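Local coordinates for sigma-c capsid protein (Avian reovirus, PDB 2VRS) that forms the homotrimeric fibre of the virion that attaches the virus to host cells, and induces apoptosis in them, at the interface of chains A and B. Sequence-based numbering; all coordinates share one arbitrary frame. Chains: chain A/B, Sigma-c capsid protein.

Contact 1: the interface of chains A and B. Residues chain A 50, 60-61, 66-67, 73; chain B 60, 73.
B:Leu73 packs against A:Pro50, A:Leu60, A:Asp61, A:Phe66, A:Cys67 and A:Leu73, a worked example of a leucine held by a backbone bond at its base and by apolar packing at its tip. A backbone bond holds its base. The amide N of B:Leu73 donates a hydrogen bond to the main-chain O of A:Asp61 (2.8 Å, 163° at the hydrogen), coming from above the carbonyl plane instead of along a lone pair. The ring of A:Pro50, which follows a cis peptide bond, lies beside this junction, its CB 3.6 Å from the same N of B:Leu73.

From there the side chain can be followed outwards. CB of B:Leu73 rests 3.5 Å from the O of A:Asp61 and also faces the A:Pro50 ring. With CG opposite the backbone N (chi1 -178°), the branch is carried away from the hydrogen-bonded amide towards the other leucines. There the two methyls part. CD1 turns back to its own chain and packs on CD2 of B:Leu60. CD2 makes the contacts across the interface: it touches CD2 of A:Leu73 at 3.7 Å, the two side chains meeting at a slant, and it also meets CD2 of A:Leu60 and the sulfur of A:Cys67. That sulfur, set between the backbone N and carbonyl carbon of its residue (chi1 64°), is thereby brought against the B:Leu73 carbonyl as well, SG lying 3.6 Å from O. CD2 of the A:Phe66 ring lies near this carbonyl O as well.

B:Leu60 extends the same apolar cluster. Its CD2 lies against CG of A:Pro50 at 3.8 Å, with the two side chains roughly perpendicular. The same methyl also meets A:Leu60, CD2 of B:Leu60 standing 3.9 Å from CD1 of A:Leu60.

Contact 2: the interface of chains A and B. Residues chain A 46-48, 51; chain B 57-59.
A:Ser46 and A:Phe47 pair with B:Val57 and B:Val58 as neighbouring parallel strands, so a short stretch of sheet passes from one subunit to the next. The backbone bonds come first. The O of A:Ser46 accepts from the N of B:Val58 at 2.9 Å, and the N of A:Ser48 donates back to the O of B:Val58, also at 2.9 Å. The second carbonyl points almost straight at its donor, with a C=O...N angle of 174°. Both polar main-chain atoms of B:Val58 are thus engaged by chain A.

The main apolar packing gathers around the side chain of B:Val58. It runs alongside that of A:Phe47, pointing the same way, and its CB sits 3.6 Å from the ring atom CD1, standing above the ring plane but outside the CD1-CE1 rim. Its CG1, opposite the backbone N (chi1 -177°), also reaches CD1 of A:Leu51 at 3.8 Å, where the two aliphatic chains meet nearly perpendicular. B:Val57 makes lesser contacts, its methyls lying near A:Ser46 and A:Ser48.

Water supplies a further link. OG of A:Ser48 and OG of B:Ser59 share water 1, 3.1 Å from the former and 2.6 Å from the latter.

Together the strand pairing, the valine packed against phenylalanine and leucine, and the water bridge join adjacent subunits of the homotrimeric shaft, within the triple beta-spiral region.

Contact 1: the interface of chains A and B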
# COMPACT_ATOMS: atom_id res chain seq x y z
N PRO A 50 0.13 -13.64 6.55
CA PRO A 50 1.24 -13.77 5.63
C PRO A 50 2.63 -14.01 6.25
O PRO A 50 3.64 -13.91 5.56
CB PRO A 50 1.22 -12.42 4.90
CG PRO A 50 0.75 -11.47 5.97
CD PRO A 50 -0.14 -12.23 6.88
N LEU A 60 8.04 -12.45 6.38
CA LEU A 60 6.79 -11.88 5.86
C LEU A 60 6.78 -12.11 4.34
O LEU A 60 7.63 -11.61 3.63
CB LEU A 60 6.75 -10.38 6.16
CG LEU A 60 5.52 -9.66 5.57
CD1 LEU A 60 4.25 -10.00 6.31
CD2 LEU A 60 5.76 -8.16 5.60
N ASP A 61 5.86 -12.96 3.89
CA ASP A 61 5.63 -13.20 2.47
C ASP A 61 4.97 -11.94 1.89
O ASP A 61 3.95 -11.45 2.44
CB ASP A 61 4.75 -14.42 2.31
CG ASP A 61 5.47 -15.70 2.72
OD1 ASP A 61 6.64 -15.86 2.33
OD2 ASP A 61 4.86 -16.51 3.43
N PHE A 66 2.61 -5.22 -4.58
CA PHE A 66 2.06 -4.39 -3.48
C PHE A 66 3.16 -3.87 -2.56
O PHE A 66 3.14 -2.69 -2.13
CB PHE A 66 1.01 -5.15 -2.66
CG PHE A 66 0.47 -4.34 -1.49
CD1 PHE A 66 -0.23 -3.16 -1.74
CD2 PHE A 66 0.71 -4.74 -0.15
CE1 PHE A 66 -0.74 -2.39 -0.66
CE2 PHE A 66 0.18 -4.00 0.94
CZ PHE A 66 -0.54 -2.80 0.67
N CYS A 67 4.14 -4.72 -2.19
CA CYS A 67 5.09 -4.26 -1.18
C CYS A 67 6.41 -5.03 -1.30
O CYS A 67 6.48 -6.01 -2.04
CB CYS A 67 4.49 -4.46 0.22
SG CYS A 67 4.17 -6.25 0.67
N LEU A 73 9.45 -2.43 5.57
CA LEU A 73 8.35 -2.77 4.64
C LEU A 73 7.97 -1.50 3.87
O LEU A 73 7.58 -0.50 4.47
CB LEU A 73 7.13 -3.28 5.41
CG LEU A 73 5.88 -3.64 4.58
CD1 LEU A 73 6.29 -4.73 3.58
CD2 LEU A 73 4.67 -4.05 5.44
N LEU B 60 0.03 -11.23 11.69
CA LEU B 60 0.08 -9.79 11.33
C LEU B 60 -1.34 -9.23 11.31
O LEU B 60 -2.19 -9.71 10.57
CB LEU B 60 0.68 -9.64 9.93
CG LEU B 60 0.71 -8.18 9.42
CD1 LEU B 60 1.65 -7.35 10.26
CD2 LEU B 60 1.19 -8.22 7.93
N LEU B 73 1.35 -10.84 1.65
CA LEU B 73 0.74 -9.58 2.04
C LEU B 73 0.50 -8.79 0.75
O LEU B 73 1.44 -8.47 -0.00
CB LEU B 73 1.71 -8.81 2.93
CG LEU B 73 1.21 -7.45 3.49
CD1 LEU B 73 -0.07 -7.54 4.34
CD2 LEU B 73 2.32 -6.67 4.21

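Contact 2: the interface of chains A and B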
# COMPACT_ATOMS: atom_id res chain seq x y z
N SER A 46 3.50 -20.69 16.46
CA SER A 46 3.33 -20.92 15.03
C SER A 46 2.98 -19.56 14.44
O SER A 46 2.71 -18.61 15.16
CB SER A 46 2.16 -21.89 14.73
OG SER A 46 0.99 -21.44 15.38
N PHE A 47 2.96 -19.53 13.12
CA PHE A 47 2.91 -18.26 12.39
C PHE A 47 1.85 -18.38 11.31
O PHE A 47 1.81 -19.35 10.55
CB PHE A 47 4.30 -17.98 11.81
CG PHE A 47 5.31 -17.70 12.85
CD1 PHE A 47 5.48 -16.42 13.37
CD2 PHE A 47 6.07 -18.77 13.40
CE1 PHE A 47 6.43 -16.16 14.38
CE2 PHE A 47 6.99 -18.52 14.43
CZ PHE A 47 7.19 -17.24 14.91
N SER A 48 0.98 -17.37 11.27
CA SER A 48 -0.18 -17.38 10.38
C SER A 48 0.11 -16.49 9.16
O SER A 48 0.75 -15.45 9.32
CB SER A 48 -1.37 -16.80 11.13
OG SER A 48 -2.55 -17.08 10.43
N LEU A 51 2.69 -14.32 7.55
CA LEU A 51 3.96 -14.75 8.18
C LEU A 51 4.15 -16.26 7.87
O LEU A 51 3.18 -17.01 7.80
CB LEU A 51 3.91 -14.52 9.69
CG LEU A 51 3.62 -13.11 10.19
CD1 LEU A 51 3.46 -13.04 11.73
CD2 LEU A 51 4.62 -12.10 9.73
N VAL B 57 -0.36 -18.49 18.48
CA VAL B 57 -0.38 -18.20 17.05
C VAL B 57 -0.00 -16.73 16.85
O VAL B 57 -0.68 -15.85 17.38
CB VAL B 57 -1.77 -18.45 16.44
CG1 VAL B 57 -1.77 -18.14 14.94
CG2 VAL B 57 -2.21 -19.91 16.70
N VAL B 58 1.05 -16.49 16.09
CA VAL B 58 1.55 -15.14 15.82
C VAL B 58 0.93 -14.70 14.47
O VAL B 58 1.01 -15.43 13.49
CB VAL B 58 3.07 -15.08 15.71
CG1 VAL B 58 3.57 -13.61 15.49
CG2 VAL B 58 3.74 -15.70 16.98
N SER B 59 0.35 -13.51 14.49
CA SER B 59 -0.36 -12.96 13.33
C SER B 59 0.21 -11.61 12.96
O SER B 59 0.77 -10.89 13.81
CB SER B 59 -1.84 -12.78 13.67
OG SER B 59 -2.51 -14.02 13.71
O HOH W 1 -4.27 -15.42 12.46

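About 13 Å separates the C-alpha centres of contact 1 and contact 2, and both lie in the triple beta-spiral part of the fibre, which follows helix 8-38 in the chain. Strand 57-60 of chain B serves both: its earlier residues form the sheet pairing of contact 2, while B:Leu60 at its end joins the leucine packing of contact 1. On chain A, A:Pro50 and A:Leu51 are sequence neighbours divided between the two. Backbone pairing and hydrophobic packing are therefore likely to support each other, and repetition in all three subunits would probably make the shaft a single interlocked unit.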